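Local coordinates for protein decaprenyl diphosphate synthase (Rhodobacter capsulatus, PDB 3MZV) that probably builds long all-trans polyprenyl diphosphates from farnesyl diphosphate and isopentenyl diphosphate, supplying the side chains of isoprenoid quinones, at residues S148-E153 with T180-S185; G213-I218 with D326-R331; L223-K228 with K244-V249; I250-L255 with A283-H288; R261-R266 with D275-H280. All blocks are in the same frame, centred on the assembly; numbering follows the deposited sequence.

How the contacts relate
The five contacts run through an all-helical isoprenoid synthase fold, from near the centre of the subunit out to a peripheral group of short helices. Contact 1 joins helices 138-161 and 169-194, and its centre lies about 17 Å from that of contact 2, where helix 199-224 meets the C-terminal helix 316-328. Contacts 3, 4 and 5 are all nested in the chain loop that contact 2 closes. Contact 3 shares helix 199-224 with contact 2 and helix 247-254 with contact 4, while contacts 4 and 5 share helix 277-287. The centres of contacts 3, 4 and 5 lie about 10 to 14 Å apart, so one continuous apolar cluster ties the outlying helices to the end of helix 199-224.

Contact 1 (S148-E153 with T180-S185); sequences SAVIAE and TAALFS
Val150 and Ile151 on helix 138-161 meet Ala182 and Leu183 on helix 169-194, the next helix in the chain. The backbones come nearest between Ile151 and Ala182, whose CA atoms are 6.9 Å apart. Val150 approaches through one methyl: its CG1 meets Ala182 CB at 3.5 Å, tighter than usual for two carbons, and nothing larger than a methyl stands on the Ala182 side. Ile151 reaches across differently. Its CB is not aimed squarely at the other helix, but with CD1 extended away from CA (chi2 168°) the chain stretches over the gap. Only its end arrives, CD1 lying 4.0 Å from Leu183 CB. The same methyl also comes within 4.2 Å of Leu183 CD2, so it rests against the base and one branch of the leucine, and the two long side chains meet at a slant.

Ile85 and Thr89 of helix 74-96 also pack on Ile151, and His86 of that helix touches Leu183, completing a three-helix junction. Elsewhere on helix 138-161, Ala149 and Ala152 pack against Arg127 and Leu119 of the second subunit. Between these two segments no hydrogen bond forms, so their association rests on apolar contacts between methyl and methylene groups at this partly buried junction of the isoprenoid synthase fold, on a different face of the helix from the one that meets the second subunit.

Contact 2 (G213-I218 with D326-R331); sequences GIAFQI and DYVVER
Val328 sets one methyl, CG1, against the backbone and CB atoms of Ala215 and Phe216, and most of this buried contact gathers round that group. CG1 stands opposite the valine's own backbone N (chi1 160°), a torsion that carries it onto helix 199-224, where it lies 3.7 Å from Phe216 CA and 3.8 Å from Phe216 N. The neighbouring CB atoms come next, with Phe216 CB 4.1 Å from Val328 CG1 and Ala215 CB 4.2 Å from it. The main chains lie close, with the CA atoms of Phe216 and Val328 6.0 Å apart, and the small Ala215 beside them is consistent with this.

Phe216 presents its root rather than its ring. With chi1 at -176° the ring swings along the side of the helix, and it meets the ring of Phe184 on helix 169-194 with the planes inclined at about 55°. This region leads directly into the second aspartate-rich motif of the polyprenyl synthase family, formed by Asp220, Asp221 and Asp224 on the same helix; in relatives such aspartates bind magnesium ions that hold the allylic diphosphate. The C-terminal segment thus packs on the helix that carries the motif.

Next in the chain, Val329 CG1 comes to 4.5 Å from Ala215 CB. Thr302 of helix 290-308 touches both Ala215 and Val329. Further along, the Arg331 side chain touches Val219 and Leu223, and its NH2 makes a long, weak ion pair with Asp220.

Contact 3 (L223-K228 with K244-V249); sequences LDYGGK and KLTMPV
Tyr225 crosses from the end of helix 199-224 to Thr246, Pro248 and Val249 at the start of helix 247-254. It directly follows Asp224, the last aspartate of the family's second aspartate-rich motif, and a Schellman motif ends the helix here: Gly226, the C-prime residue with positive phi, gives its N to Leu223 O at 3.1 Å, and Gly227 N bonds to Leu222 O.

The tight part surrounds the phenol. Val249 CG2 sits 3.4 Å from Tyr225 OH and 3.8 Å from Tyr225 CZ, approaching at a slant. Nearer the root of the ring, Pro248 CG lies 4.1 Å from Tyr225 CD2. Thr246 comes instead to the ring edge, its OG1 3.9 Å from Tyr225 CE2. Leu278 and Met285 of helix 277-287 pack on the tyrosine as well, enclosing it in a buried cluster. With chi1 at -75°, CG stands opposite the carbonyl carbon, and the ring extends toward Pro248 and its neighbours.

Toward Lys244 and Thr246 the contact is looser, and a water takes the place of direct packing between Tyr225 and the partly exposed Lys244. This polar bridge complements the apolar side at Val249. The water donates to Lys244 O at 2.7 Å and to Thr246 OG1 at 3.1 Å. In the plane of the tyrosine ring, that water oxygen is 2.6 Å from Tyr225 OH.

Contact 4 (I250-L255 with A283-H288); sequences IKAVAL and ALMTKH
Leu255 covers one face of the His288 imidazole. Its CB stands 3.8 Å from the ring centroid and 14° off the ring normal, a CH-pi contact displaced slightly toward the rim. The two side chains run past each other in opposite directions, so Leu255 CD1 reaches back to the root of the histidine and lies 3.7 Å from His288 CB. On the same side of the ring but past its rim, Leu255 O comes to 3.5 Å from His288 CE1. One turn earlier, Ala252 CB meets Met285 CG at 4.3 Å where the backbones of helices 247-254 and 277-287 come nearest.

The next shell helps to position these groups. His288 NE2 is hydrogen-bonded to Glu260 OE1, which restrains the rotation of the imidazole beneath the leucine, while Lys287 NZ forms a salt bridge with the other carboxylate oxygen of Glu260. Trp264 of helix 258-270 packs on Ala252, and Met285 continues inward to Tyr225 and to Leu291 of helix 290-308. The contact therefore grades from a buried apolar base to a polar outer end. There, the nearby carboxylate would probably favour a proton on NE2 and could raise the imidazole's basicity, though Lys287 would partly offset this.

Contact 5 (R261-R266 with D275-H280); sequences RAFWKR and DGDLEH
A helical hairpin, made by antiparallel helices 258-270 and 277-287 and the short connection between them, is bridged by an ion pair near its turn. Arg266 meets Asp277 end-on with two nitrogens, one to each oxygen: NH1 donates to Asp277 OD1 at 2.9 Å, nearly straight at 168°, while NH2 reaches Asp277 OD2 at 2.7 Å with a more bent bond. Both oxygens are approached on their syn sides, but the guanidinium and carboxylate planes are turned 48° apart, so the pair is twisted rather than coplanar. A bend at chi3 (72°) turns the arginine head toward the aspartate. Asp277 OD2 also accepts from Gln274 N, linking the salt bridge to the turn itself.

Beside it, Phe263 slides past Asp277 and places Asp277 O in its ring plane, 3.7 Å from Phe263 CZ. His280 CB lies 4.0 Å from Phe263 CE1, one turn farther along. Inward, Phe263 CD2 sits over the centre of one Trp264 face, and both aromatics touch Ala281 and Leu284. A salt bridge between a buried aspartate and a partly exposed arginine, with aromatic packing beside it, thus joins the two arms of an antiparallel alpha-alpha hairpin.

Contact 1 (S148-E153 with T180-S185)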
# COMPACT_ATOMS: atom_id res chain seq x y z
N SER B 148 -7.50 6.60 -0.35
CA SER B 148 -6.70 5.47 0.07
C SER B 148 -6.13 5.69 1.43
O SER B 148 -6.12 4.76 2.26
CB SER B 148 -5.63 5.16 -0.95
OG SER B 148 -6.21 4.83 -2.20
N ALA B 149 -5.67 6.92 1.69
CA ALA B 149 -5.18 7.29 2.98
C ALA B 149 -6.31 7.17 4.04
O ALA B 149 -6.10 6.66 5.14
CB ALA B 149 -4.70 8.74 2.97
N VAL B 150 -7.46 7.71 3.68
CA VAL B 150 -8.65 7.73 4.53
C VAL B 150 -9.15 6.30 4.86
O VAL B 150 -9.59 6.03 5.99
CB VAL B 150 -9.73 8.59 3.86
CG1 VAL B 150 -11.13 8.33 4.44
CG2 VAL B 150 -9.33 10.05 3.99
N ILE B 151 -9.03 5.38 3.93
CA ILE B 151 -9.33 3.98 4.19
C ILE B 151 -8.39 3.43 5.25
O ILE B 151 -8.84 2.92 6.26
CB ILE B 151 -9.23 3.10 2.93
CG1 ILE B 151 -10.35 3.44 1.96
CG2 ILE B 151 -9.28 1.61 3.33
CD1 ILE B 151 -10.20 2.84 0.54
N ALA B 152 -7.08 3.58 5.06
CA ALA B 152 -6.12 3.11 6.04
C ALA B 152 -6.34 3.73 7.41
O ALA B 152 -6.27 3.02 8.43
CB ALA B 152 -4.70 3.36 5.58
N GLU B 153 -6.61 5.03 7.45
CA GLU B 153 -6.89 5.73 8.69
C GLU B 153 -8.15 5.18 9.38
O GLU B 153 -8.17 5.04 10.60
CB GLU B 153 -7.05 7.20 8.38
CG GLU B 153 -7.31 8.11 9.55
CD GLU B 153 -7.53 9.54 9.10
OE1 GLU B 153 -8.53 9.77 8.39
OE2 GLU B 153 -6.71 10.41 9.45
N THR B 180 -15.15 2.47 4.43
CA THR B 180 -16.09 2.00 3.41
C THR B 180 -16.64 3.12 2.53
O THR B 180 -16.60 2.99 1.28
CB THR B 180 -17.26 1.19 4.00
OG1 THR B 180 -16.77 -0.03 4.58
CG2 THR B 180 -18.31 0.84 2.89
N ALA B 181 -17.15 4.20 3.13
CA ALA B 181 -17.85 5.22 2.33
C ALA B 181 -16.89 6.02 1.45
O ALA B 181 -17.28 6.43 0.37
CB ALA B 181 -18.62 6.18 3.21
N ALA B 182 -15.67 6.25 1.95
CA ALA B 182 -14.71 7.11 1.27
C ALA B 182 -14.41 6.62 -0.12
O ALA B 182 -14.26 7.44 -1.01
CB ALA B 182 -13.42 7.25 2.08
N LEU B 183 -14.35 5.32 -0.34
CA LEU B 183 -14.10 4.81 -1.67
C LEU B 183 -15.30 4.89 -2.56
O LEU B 183 -15.16 5.09 -3.78
CB LEU B 183 -13.50 3.41 -1.66
CG LEU B 183 -12.90 2.81 -2.94
CD1 LEU B 183 -11.80 3.74 -3.51
CD2 LEU B 183 -12.40 1.35 -2.69
N PHE B 184 -16.50 4.70 -2.00
CA PHE B 184 -17.75 4.88 -2.79
C PHE B 184 -17.88 6.34 -3.24
O PHE B 184 -18.18 6.60 -4.38
CB PHE B 184 -19.02 4.59 -1.95
CG PHE B 184 -19.40 3.17 -1.84
CD1 PHE B 184 -18.55 2.24 -1.31
CD2 PHE B 184 -20.70 2.78 -2.09
CE1 PHE B 184 -18.96 0.91 -1.13
CE2 PHE B 184 -21.11 1.48 -1.89
CZ PHE B 184 -20.22 0.54 -1.45
N SER B 185 -17.68 7.28 -2.33
CA SER B 185 -17.76 8.69 -2.66
C SER B 185 -16.67 9.15 -3.66
O SER B 185 -16.96 9.93 -4.58
CB SER B 185 -17.75 9.61 -1.43
OG SER B 185 -16.63 9.48 -0.57

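Contact 2 (G213-I218 with D326-R331)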
# COMPACT_ATOMS: atom_id res chain seq x y z
N GLY B 213 -22.50 4.42 0.63
CA GLY B 213 -21.44 3.61 1.26
C GLY B 213 -21.67 3.46 2.76
O GLY B 213 -21.51 2.36 3.30
N ILE B 214 -22.08 4.56 3.40
CA ILE B 214 -22.51 4.51 4.78
C ILE B 214 -23.66 3.49 4.96
O ILE B 214 -23.52 2.59 5.77
CB ILE B 214 -22.91 5.86 5.30
CG1 ILE B 214 -21.69 6.73 5.45
CG2 ILE B 214 -23.62 5.69 6.72
CD1 ILE B 214 -22.00 8.19 5.56
N ALA B 215 -24.71 3.57 4.16
CA ALA B 215 -25.80 2.60 4.20
C ALA B 215 -25.30 1.21 4.02
O ALA B 215 -25.71 0.30 4.72
CB ALA B 215 -26.91 2.91 3.12
N PHE B 216 -24.36 1.04 3.10
CA PHE B 216 -23.89 -0.27 2.76
C PHE B 216 -23.22 -0.96 3.97
O PHE B 216 -23.48 -2.10 4.27
CB PHE B 216 -22.88 -0.07 1.61
CG PHE B 216 -22.33 -1.31 1.05
CD1 PHE B 216 -22.95 -1.92 -0.03
CD2 PHE B 216 -21.11 -1.82 1.52
CE1 PHE B 216 -22.38 -3.07 -0.61
CE2 PHE B 216 -20.55 -2.98 0.95
CZ PHE B 216 -21.17 -3.58 -0.12
N GLN B 217 -22.38 -0.22 4.67
CA GLN B 217 -21.70 -0.75 5.84
C GLN B 217 -22.68 -0.97 7.01
O GLN B 217 -22.57 -1.96 7.69
CB GLN B 217 -20.61 0.15 6.32
CG GLN B 217 -19.82 -0.45 7.46
CD GLN B 217 -19.13 -1.72 7.07
OE1 GLN B 217 -19.31 -2.79 7.67
NE2 GLN B 217 -18.36 -1.63 6.01
N ILE B 218 -23.58 -0.03 7.25
CA ILE B 218 -24.57 -0.24 8.30
C ILE B 218 -25.39 -1.49 8.06
O ILE B 218 -25.63 -2.27 8.99
CB ILE B 218 -25.52 1.01 8.49
CG1 ILE B 218 -24.71 2.24 8.88
CG2 ILE B 218 -26.60 0.66 9.57
CD1 ILE B 218 -25.48 3.62 8.99
N ASP B 326 -32.18 1.56 -3.14
CA ASP B 326 -33.15 0.60 -2.62
C ASP B 326 -32.48 -0.77 -2.45
O ASP B 326 -32.55 -1.39 -1.39
CB ASP B 326 -34.38 0.48 -3.54
CG ASP B 326 -35.34 1.66 -3.40
OD1 ASP B 326 -35.38 2.31 -2.32
OD2 ASP B 326 -36.10 1.94 -4.34
N TYR B 327 -31.81 -1.22 -3.49
CA TYR B 327 -31.10 -2.51 -3.51
C TYR B 327 -30.14 -2.69 -2.34
O TYR B 327 -30.20 -3.72 -1.72
CB TYR B 327 -30.31 -2.66 -4.81
CG TYR B 327 -29.37 -3.85 -4.86
CD1 TYR B 327 -29.84 -5.15 -5.05
CD2 TYR B 327 -28.00 -3.67 -4.70
CE1 TYR B 327 -28.95 -6.24 -5.10
CE2 TYR B 327 -27.12 -4.74 -4.73
CZ TYR B 327 -27.60 -6.02 -4.94
OH TYR B 327 -26.71 -7.05 -4.95
N VAL B 328 -29.36 -1.67 -2.00
CA VAL B 328 -28.36 -1.79 -0.92
C VAL B 328 -29.03 -2.18 0.41
O VAL B 328 -28.41 -2.88 1.22
CB VAL B 328 -27.50 -0.49 -0.79
CG1 VAL B 328 -26.83 -0.42 0.60
CG2 VAL B 328 -26.45 -0.42 -1.91
N VAL B 329 -30.29 -1.75 0.63
CA VAL B 329 -31.01 -2.03 1.89
C VAL B 329 -32.12 -3.05 1.73
O VAL B 329 -32.90 -3.26 2.64
CB VAL B 329 -31.63 -0.75 2.55
CG1 VAL B 329 -30.51 0.23 2.99
CG2 VAL B 329 -32.67 -0.08 1.64
N GLU B 330 -32.19 -3.70 0.56
CA GLU B 330 -33.25 -4.66 0.30
C GLU B 330 -33.27 -5.76 1.36
O GLU B 330 -34.33 -6.22 1.75
CB GLU B 330 -33.07 -5.28 -1.09
CG GLU B 330 -34.19 -6.13 -1.59
CD GLU B 330 -34.28 -7.52 -0.94
OE1 GLU B 330 -33.20 -8.16 -0.74
OE2 GLU B 330 -35.44 -7.97 -0.69
N ARG B 331 -32.11 -6.21 1.78
CA ARG B 331 -32.04 -7.29 2.75
C ARG B 331 -32.54 -6.88 4.14
O ARG B 331 -32.76 -7.76 4.97
CB ARG B 331 -30.61 -7.83 2.88
CG ARG B 331 -30.18 -8.69 1.70
CD ARG B 331 -28.75 -9.15 1.88
NE ARG B 331 -27.83 -8.04 1.82
CZ ARG B 331 -26.50 -8.13 1.88
NH1 ARG B 331 -25.88 -9.31 2.00
NH2 ARG B 331 -25.78 -7.04 1.80

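Contact 3 (L223-K228 with K244-V249)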
# COMPACT_ATOMS: atom_id res chain seq x y z
N LEU B 223 -26.74 -6.96 9.68
CA LEU B 223 -26.91 -8.36 9.32
C LEU B 223 -25.94 -9.24 10.14
O LEU B 223 -26.24 -10.40 10.41
CB LEU B 223 -26.69 -8.53 7.83
CG LEU B 223 -27.72 -7.96 6.85
CD1 LEU B 223 -27.15 -8.07 5.41
CD2 LEU B 223 -29.10 -8.63 6.93
N ASP B 224 -24.83 -8.67 10.57
CA ASP B 224 -23.89 -9.42 11.39
C ASP B 224 -24.50 -9.89 12.74
O ASP B 224 -24.05 -10.90 13.30
CB ASP B 224 -22.67 -8.61 11.68
CG ASP B 224 -21.41 -9.46 11.75
OD1 ASP B 224 -21.00 -9.94 10.67
OD2 ASP B 224 -20.87 -9.67 12.86
N TYR B 225 -25.49 -9.16 13.24
CA TYR B 225 -26.23 -9.54 14.48
C TYR B 225 -27.64 -10.07 14.24
O TYR B 225 -28.52 -10.03 15.13
CB TYR B 225 -26.26 -8.36 15.43
CG TYR B 225 -24.97 -8.11 16.12
CD1 TYR B 225 -24.62 -8.85 17.23
CD2 TYR B 225 -24.08 -7.11 15.68
CE1 TYR B 225 -23.43 -8.60 17.90
CE2 TYR B 225 -22.89 -6.89 16.33
CZ TYR B 225 -22.57 -7.65 17.44
OH TYR B 225 -21.40 -7.43 18.11
N GLY B 226 -27.84 -10.64 13.07
CA GLY B 226 -29.10 -11.31 12.72
C GLY B 226 -30.22 -10.39 12.23
O GLY B 226 -31.38 -10.81 12.19
N GLY B 227 -29.91 -9.15 11.86
CA GLY B 227 -30.93 -8.23 11.37
C GLY B 227 -31.94 -7.81 12.43
O GLY B 227 -31.77 -8.11 13.62
N LYS B 228 -32.99 -7.11 12.00
CA LYS B 228 -34.04 -6.61 12.89
C LYS B 228 -34.56 -7.70 13.84
O LYS B 228 -34.76 -7.46 15.03
CB LYS B 228 -35.21 -6.04 12.07
CG LYS B 228 -36.40 -5.50 12.88
CD LYS B 228 -37.72 -6.11 12.38
CE LYS B 228 -38.98 -5.33 12.83
NZ LYS B 228 -39.15 -4.05 12.05
N LYS B 244 -15.76 -5.53 18.00
CA LYS B 244 -15.93 -4.25 17.32
C LYS B 244 -17.08 -3.46 17.92
O LYS B 244 -18.10 -4.02 18.29
CB LYS B 244 -16.13 -4.43 15.80
CG LYS B 244 -14.88 -4.90 15.09
CD LYS B 244 -15.09 -5.13 13.58
CE LYS B 244 -13.75 -5.63 12.95
NZ LYS B 244 -13.87 -5.86 11.47
N LEU B 245 -16.90 -2.14 18.04
CA LEU B 245 -17.98 -1.26 18.49
C LEU B 245 -18.72 -0.75 17.25
O LEU B 245 -18.29 0.24 16.62
CB LEU B 245 -17.45 -0.11 19.34
CG LEU B 245 -17.34 -0.46 20.83
CD1 LEU B 245 -18.77 -0.69 21.42
CD2 LEU B 245 -16.45 -1.69 21.07
N THR B 246 -19.79 -1.49 16.88
CA THR B 246 -20.67 -1.09 15.78
C THR B 246 -21.99 -0.57 16.34
O THR B 246 -22.31 -0.84 17.50
CB THR B 246 -20.89 -2.28 14.80
OG1 THR B 246 -21.53 -3.37 15.44
CG2 THR B 246 -19.53 -2.75 14.18
N MET B 247 -22.76 0.10 15.50
CA MET B 247 -23.99 0.77 15.93
C MET B 247 -24.88 -0.05 16.90
O MET B 247 -25.29 0.50 17.92
CB MET B 247 -24.79 1.29 14.73
CG MET B 247 -25.84 2.25 15.07
SD MET B 247 -26.70 3.04 13.60
CE MET B 247 -25.71 4.57 13.53
N PRO B 248 -25.20 -1.32 16.58
CA PRO B 248 -26.18 -2.02 17.44
C PRO B 248 -25.61 -2.25 18.85
O PRO B 248 -26.33 -2.30 19.83
CB PRO B 248 -26.38 -3.36 16.74
CG PRO B 248 -25.62 -3.27 15.48
CD PRO B 248 -24.87 -2.09 15.37
N VAL B 249 -24.28 -2.40 18.94
CA VAL B 249 -23.64 -2.50 20.25
C VAL B 249 -23.58 -1.17 20.93
O VAL B 249 -23.95 -1.07 22.08
CB VAL B 249 -22.22 -3.08 20.17
CG1 VAL B 249 -21.56 -3.17 21.58
CG2 VAL B 249 -22.24 -4.43 19.47
O HOH W 1 -19.98 -5.48 17.03

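Contact 4 (I250-L255 with A283-H288)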
# COMPACT_ATOMS: atom_id res chain seq x y z
N ILE B 250 -23.07 -0.14 20.24
CA ILE B 250 -22.96 1.20 20.84
C ILE B 250 -24.31 1.67 21.44
O ILE B 250 -24.37 2.20 22.55
CB ILE B 250 -22.49 2.22 19.78
CG1 ILE B 250 -21.07 1.91 19.35
CG2 ILE B 250 -22.65 3.65 20.28
CD1 ILE B 250 -20.70 2.60 17.97
N LYS B 251 -25.37 1.51 20.67
CA LYS B 251 -26.70 1.93 21.12
C LYS B 251 -27.15 1.14 22.35
O LYS B 251 -27.76 1.70 23.23
CB LYS B 251 -27.72 1.78 20.01
CG LYS B 251 -27.63 2.84 18.93
CD LYS B 251 -28.74 2.68 17.90
CE LYS B 251 -28.68 3.73 16.77
NZ LYS B 251 -28.95 5.10 17.29
N ALA B 252 -26.84 -0.15 22.43
CA ALA B 252 -27.27 -0.96 23.59
C ALA B 252 -26.42 -0.56 24.82
O ALA B 252 -26.93 -0.44 25.93
CB ALA B 252 -27.17 -2.46 23.25
N VAL B 253 -25.13 -0.31 24.62
CA VAL B 253 -24.25 0.06 25.70
C VAL B 253 -24.68 1.40 26.30
O VAL B 253 -24.69 1.54 27.51
CB VAL B 253 -22.78 0.14 25.27
CG1 VAL B 253 -21.87 0.84 26.37
CG2 VAL B 253 -22.26 -1.27 24.94
N ALA B 254 -25.09 2.34 25.46
CA ALA B 254 -25.58 3.64 25.92
C ALA B 254 -26.83 3.55 26.77
O ALA B 254 -27.05 4.39 27.65
CB ALA B 254 -25.82 4.58 24.67
N LEU B 255 -27.65 2.52 26.55
CA LEU B 255 -28.88 2.29 27.30
C LEU B 255 -28.74 1.31 28.49
O LEU B 255 -29.71 1.02 29.15
CB LEU B 255 -29.96 1.78 26.33
CG LEU B 255 -30.34 2.81 25.24
CD1 LEU B 255 -31.33 2.24 24.23
CD2 LEU B 255 -30.94 4.06 25.93
N ALA B 283 -30.25 -10.40 22.66
CA ALA B 283 -31.42 -10.20 23.51
C ALA B 283 -31.42 -8.78 24.09
O ALA B 283 -32.49 -8.14 24.14
CB ALA B 283 -31.51 -11.23 24.60
N LEU B 284 -30.26 -8.28 24.50
CA LEU B 284 -30.19 -6.90 24.99
C LEU B 284 -30.47 -5.88 23.89
O LEU B 284 -31.15 -4.84 24.10
CB LEU B 284 -28.84 -6.57 25.65
CG LEU B 284 -28.55 -7.34 26.97
CD1 LEU B 284 -27.23 -6.88 27.57
CD2 LEU B 284 -29.77 -7.15 27.99
N MET B 285 -29.92 -6.14 22.69
CA MET B 285 -30.17 -5.30 21.57
C MET B 285 -31.67 -5.19 21.28
O MET B 285 -32.18 -4.07 21.10
CB MET B 285 -29.39 -5.80 20.34
CG MET B 285 -27.92 -5.74 20.50
SD MET B 285 -27.02 -6.48 19.01
CE MET B 285 -25.43 -5.91 19.52
N THR B 286 -32.35 -6.33 21.27
CA THR B 286 -33.77 -6.40 20.99
C THR B 286 -34.59 -5.66 22.07
O THR B 286 -35.44 -4.84 21.75
CB THR B 286 -34.25 -7.87 20.86
OG1 THR B 286 -33.63 -8.45 19.71
CG2 THR B 286 -35.77 -7.92 20.66
N LYS B 287 -34.28 -5.91 23.33
CA LYS B 287 -34.92 -5.18 24.46
C LYS B 287 -34.84 -3.68 24.29
O LYS B 287 -35.84 -3.00 24.48
CB LYS B 287 -34.22 -5.62 25.77
CG LYS B 287 -34.51 -4.85 27.08
CD LYS B 287 -33.61 -5.45 28.18
CE LYS B 287 -34.01 -5.00 29.56
NZ LYS B 287 -33.12 -3.93 30.02
N HIS B 288 -33.67 -3.17 23.89
CA HIS B 288 -33.42 -1.74 23.71
C HIS B 288 -33.73 -1.14 22.32
O HIS B 288 -33.54 0.05 22.10
CB HIS B 288 -31.96 -1.45 24.08
CG HIS B 288 -31.69 -1.60 25.53
ND1 HIS B 288 -32.43 -0.94 26.49
CD2 HIS B 288 -30.75 -2.32 26.19
CE1 HIS B 288 -31.96 -1.25 27.69
NE2 HIS B 288 -30.93 -2.08 27.53

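Contact 5 (R261-R266 with D275-H280)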
# COMPACT_ATOMS: atom_id res chain seq x y z
N ARG B 261 -24.12 -3.16 31.78
CA ARG B 261 -22.80 -2.63 31.49
C ARG B 261 -21.74 -3.65 31.86
O ARG B 261 -20.77 -3.82 31.13
CB ARG B 261 -22.57 -1.33 32.25
CG ARG B 261 -21.50 -0.45 31.69
CD ARG B 261 -21.56 1.00 32.31
NE ARG B 261 -22.90 1.41 32.76
CZ ARG B 261 -23.28 1.60 34.04
NH1 ARG B 261 -22.44 1.45 35.06
NH2 ARG B 261 -24.54 1.97 34.30
N ALA B 262 -21.91 -4.34 32.99
CA ALA B 262 -21.00 -5.40 33.37
C ALA B 262 -20.95 -6.53 32.33
O ALA B 262 -19.88 -7.07 32.05
CB ALA B 262 -21.32 -5.94 34.81
N PHE B 263 -22.09 -6.90 31.77
CA PHE B 263 -22.12 -7.86 30.66
C PHE B 263 -21.31 -7.35 29.47
O PHE B 263 -20.45 -8.05 28.96
CB PHE B 263 -23.53 -8.11 30.18
CG PHE B 263 -23.61 -8.83 28.87
CD1 PHE B 263 -23.34 -10.20 28.81
CD2 PHE B 263 -23.83 -8.15 27.70
CE1 PHE B 263 -23.38 -10.86 27.60
CE2 PHE B 263 -23.90 -8.82 26.48
CZ PHE B 263 -23.67 -10.19 26.44
N TRP B 264 -21.60 -6.14 29.04
CA TRP B 264 -20.85 -5.55 27.91
C TRP B 264 -19.36 -5.43 28.22
O TRP B 264 -18.51 -5.69 27.35
CB TRP B 264 -21.41 -4.19 27.48
CG TRP B 264 -22.78 -4.30 26.91
CD1 TRP B 264 -23.89 -3.79 27.43
CD2 TRP B 264 -23.17 -4.98 25.70
NE1 TRP B 264 -24.98 -4.11 26.67
CE2 TRP B 264 -24.57 -4.82 25.58
CE3 TRP B 264 -22.48 -5.68 24.70
CZ2 TRP B 264 -25.29 -5.34 24.52
CZ3 TRP B 264 -23.18 -6.19 23.64
CH2 TRP B 264 -24.59 -6.05 23.56
N LYS B 265 -19.02 -5.07 29.45
CA LYS B 265 -17.64 -4.99 29.87
C LYS B 265 -16.92 -6.35 29.73
O LYS B 265 -15.78 -6.44 29.19
CB LYS B 265 -17.58 -4.51 31.31
CG LYS B 265 -16.41 -3.67 31.69
CD LYS B 265 -16.58 -3.03 33.12
CE LYS B 265 -17.74 -1.97 33.17
NZ LYS B 265 -17.26 -0.53 33.12
N ARG B 266 -17.60 -7.39 30.21
CA ARG B 266 -17.12 -8.75 30.15
C ARG B 266 -16.84 -9.19 28.73
O ARG B 266 -15.71 -9.56 28.42
CB ARG B 266 -18.12 -9.74 30.81
CG ARG B 266 -17.69 -11.19 30.75
CD ARG B 266 -18.50 -12.07 31.66
NE ARG B 266 -19.86 -12.26 31.18
CZ ARG B 266 -20.21 -13.09 30.19
NH1 ARG B 266 -21.48 -13.22 29.87
NH2 ARG B 266 -19.28 -13.80 29.54
N ASP B 275 -20.13 -19.58 25.65
CA ASP B 275 -21.27 -20.04 24.85
C ASP B 275 -22.56 -19.40 25.29
O ASP B 275 -22.85 -19.31 26.48
CB ASP B 275 -21.39 -21.55 24.87
CG ASP B 275 -20.35 -22.18 24.01
OD1 ASP B 275 -20.50 -22.12 22.76
OD2 ASP B 275 -19.36 -22.69 24.57
N GLY B 276 -23.32 -18.92 24.30
CA GLY B 276 -24.57 -18.25 24.57
C GLY B 276 -24.46 -16.72 24.59
O GLY B 276 -25.47 -16.03 24.49
N ASP B 277 -23.25 -16.18 24.72
CA ASP B 277 -23.06 -14.74 24.88
C ASP B 277 -23.49 -13.91 23.66
O ASP B 277 -24.07 -12.83 23.82
CB ASP B 277 -21.62 -14.42 25.29
CG ASP B 277 -21.39 -14.62 26.76
OD1 ASP B 277 -22.36 -14.67 27.55
OD2 ASP B 277 -20.21 -14.64 27.15
N LEU B 278 -23.24 -14.38 22.44
CA LEU B 278 -23.83 -13.70 21.29
C LEU B 278 -25.36 -13.57 21.38
O LEU B 278 -25.92 -12.49 21.11
CB LEU B 278 -23.44 -14.38 19.95
CG LEU B 278 -24.09 -13.84 18.68
CD1 LEU B 278 -23.79 -12.35 18.44
CD2 LEU B 278 -23.61 -14.67 17.46
N GLU B 279 -26.02 -14.64 21.75
CA GLU B 279 -27.48 -14.63 21.87
C GLU B 279 -27.92 -13.71 23.00
O GLU B 279 -28.91 -13.00 22.85
CB GLU B 279 -28.06 -16.01 22.01
CG GLU B 279 -27.72 -16.91 20.77
CD GLU B 279 -26.36 -17.64 20.83
OE1 GLU B 279 -25.37 -17.19 21.46
OE2 GLU B 279 -26.27 -18.73 20.20
N HIS B 280 -27.16 -13.69 24.09
CA HIS B 280 -27.44 -12.76 25.18
C HIS B 280 -27.31 -11.34 24.68
O HIS B 280 -28.11 -10.50 25.03
CB HIS B 280 -26.51 -12.97 26.37
CG HIS B 280 -26.76 -14.24 27.11
ND1 HIS B 280 -28.00 -14.60 27.60
CD2 HIS B 280 -25.91 -15.23 27.49
CE1 HIS B 280 -27.91 -15.76 28.21
NE2 HIS B 280 -26.66 -16.17 28.17